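Local atomic coordinates of malonyl-CoA-[acyl-carrier-protein] transacylase (Coxiella burnetii, PDB entry 3TQE), a protein that probably transfers the malonyl group from malonyl-CoA to holo-acyl carrier protein, supplying malonyl-ACP for fatty acid synthesis. Residues L28-V33 with F78-A83. Numbering follows the deposited sequence. Where two conformers were deposited one is given.
Sequences LQQPIV and FRCWEA. With EDO (1,2-ethanediol), chain D.
C80 and I32 meet where the start of helix 31-44 packs on the C-terminal turn of helix 63-83 in the FabD acyltransferase fold, their CA atoms 6.7 Å apart. C80 SG is shared by I32, V33 and Q30. I32 CG2, in the conformer given of the two modelled, and V33 CG2 each reach C80 SG at 3.5 Å, and Q30 CB approaches the same sulfur to 3.7 Å. With SG anti to its own carbonyl carbon (chi1 -72°), C80 sets the sulfur among these three residues; L26 and I307 also touch its side chain.

The two branches of I32 in this conformer divide the work. CG2 goes to the sulfur, while I32 CG1, anti to the backbone N (chi1 -162°), lies 3.9 Å from R79 CB, and the two side chains cross at about a right angle. Q30 NE2 is hydrogen-bonded to T304 OG1.

CB and CD of R79 lie beside I32 CG1. R79 NH1 is hydrogen-bonded to T36 OG1 and Q39 OE1 of helix 31-44, a polar link between the same two helices. A 1,2-ethanediol, probably from the crystallisation liquor, accepts two nearly straight hydrogen bonds: R79 NE donates to its O1 and R79 NH2 to its O2, each at 2.8 Å.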
# COMPACT_ATOMS: atom_id res chain seq x y z
N LEU A 28 18.96 0.74 -14.18
CA LEU A 28 20.22 0.95 -14.87
C LEU A 28 21.35 1.23 -13.91
O LEU A 28 22.48 0.80 -14.09
CB LEU A 28 20.08 2.10 -15.84
CG LEU A 28 19.19 1.90 -17.03
CD1 LEU A 28 18.96 3.24 -17.74
CD2 LEU A 28 19.81 0.87 -17.96
N GLN A 29 21.04 1.98 -12.87
CA GLN A 29 22.04 2.45 -11.93
C GLN A 29 22.49 1.44 -10.93
O GLN A 29 23.64 1.46 -10.49
CB GLN A 29 21.47 3.65 -11.18
CG GLN A 29 21.19 4.84 -12.02
CD GLN A 29 20.61 6.01 -11.24
OE1 GLN A 29 20.87 7.19 -11.59
NE2 GLN A 29 19.83 5.70 -10.23
N GLN A 30 21.56 0.61 -10.48
CA GLN A 30 21.79 -0.27 -9.35
C GLN A 30 21.46 -1.72 -9.68
O GLN A 30 20.29 -2.07 -9.80
CB GLN A 30 20.91 0.19 -8.20
CG GLN A 30 21.19 1.56 -7.70
CD GLN A 30 22.61 1.73 -7.19
OE1 GLN A 30 23.25 0.78 -6.74
NE2 GLN A 30 23.11 2.98 -7.23
N PRO A 31 22.49 -2.57 -9.79
CA PRO A 31 22.33 -3.98 -10.06
C PRO A 31 21.38 -4.69 -9.11
O PRO A 31 20.75 -5.64 -9.50
CB PRO A 31 23.75 -4.51 -9.91
CG PRO A 31 24.59 -3.37 -10.33
CD PRO A 31 23.90 -2.17 -9.86
N ILE A 32 21.24 -4.19 -7.89
CA ILE A 32 20.36 -4.87 -6.95
C ILE A 32 18.89 -4.85 -7.43
O ILE A 32 18.12 -5.71 -7.06
CB ILE A 32 20.51 -4.33 -5.50
CG1 ILE A 32 19.94 -5.32 -4.48
CG2 ILE A 32 19.84 -2.98 -5.33
CD1 ILE A 32 20.49 -6.74 -4.54
N VAL A 33 18.51 -3.88 -8.24
CA VAL A 33 17.14 -3.82 -8.75
C VAL A 33 16.87 -5.02 -9.62
O VAL A 33 15.91 -5.73 -9.39
CB VAL A 33 16.85 -2.53 -9.51
CG1 VAL A 33 15.49 -2.56 -10.14
CG2 VAL A 33 17.00 -1.34 -8.56
N PHE A 78 13.98 -0.34 -1.30
CA PHE A 78 14.56 -0.50 0.02
C PHE A 78 15.96 -1.03 -0.02
O PHE A 78 16.83 -0.58 0.72
CB PHE A 78 13.68 -1.42 0.83
CG PHE A 78 14.18 -1.63 2.21
CD1 PHE A 78 13.93 -0.70 3.18
CD2 PHE A 78 14.92 -2.75 2.53
CE1 PHE A 78 14.41 -0.89 4.46
CE2 PHE A 78 15.38 -2.93 3.82
CZ PHE A 78 15.13 -2.00 4.74
N ARG A 79 16.19 -1.99 -0.89
CA ARG A 79 17.51 -2.57 -0.98
C ARG A 79 18.53 -1.58 -1.53
O ARG A 79 19.69 -1.63 -1.16
CB ARG A 79 17.45 -3.79 -1.86
CG ARG A 79 16.75 -4.95 -1.18
CD ARG A 79 16.62 -6.14 -2.05
NE ARG A 79 16.10 -7.25 -1.29
CZ ARG A 79 15.92 -8.46 -1.80
NH1 ARG A 79 16.21 -8.70 -3.08
NH2 ARG A 79 15.48 -9.44 -1.02
N CYS A 80 18.09 -0.72 -2.42
CA CYS A 80 18.97 0.35 -2.92
C CYS A 80 19.29 1.35 -1.81
O CYS A 80 20.41 1.78 -1.68
CB CYS A 80 18.33 1.08 -4.07
SG CYS A 80 18.27 0.11 -5.58
N TRP A 81 18.30 1.73 -1.02
CA TRP A 81 18.53 2.57 0.15
C TRP A 81 19.60 1.97 1.02
O TRP A 81 20.54 2.67 1.41
CB TRP A 81 17.23 2.70 0.94
CG TRP A 81 17.34 3.36 2.25
CD1 TRP A 81 17.52 2.76 3.43
CD2 TRP A 81 17.27 4.75 2.51
NE1 TRP A 81 17.55 3.68 4.43
CE2 TRP A 81 17.39 4.92 3.90
CE3 TRP A 81 17.02 5.86 1.73
CZ2 TRP A 81 17.32 6.14 4.50
CZ3 TRP A 81 16.95 7.07 2.34
CH2 TRP A 81 17.08 7.20 3.70
N GLU A 82 19.48 0.69 1.35
CA GLU A 82 20.47 0.07 2.22
C GLU A 82 21.84 0.00 1.55
O GLU A 82 22.84 0.28 2.19
CB GLU A 82 19.99 -1.28 2.69
CG GLU A 82 18.78 -1.14 3.61
CD GLU A 82 18.67 -2.23 4.62
OE1 GLU A 82 18.76 -3.40 4.20
OE2 GLU A 82 18.50 -1.91 5.83
N ALA A 83 21.86 -0.30 0.25
CA ALA A 83 23.11 -0.42 -0.50
C ALA A 83 23.86 0.87 -0.58
O ALA A 83 25.11 0.87 -0.65
CB ALA A 83 22.84 -0.95 -1.90
C1 EDO D . 14.59 -6.87 2.18
O1 EDO D . 15.78 -6.67 1.44
C2 EDO D . 14.60 -8.27 2.76
O2 EDO D . 14.86 -9.25 1.74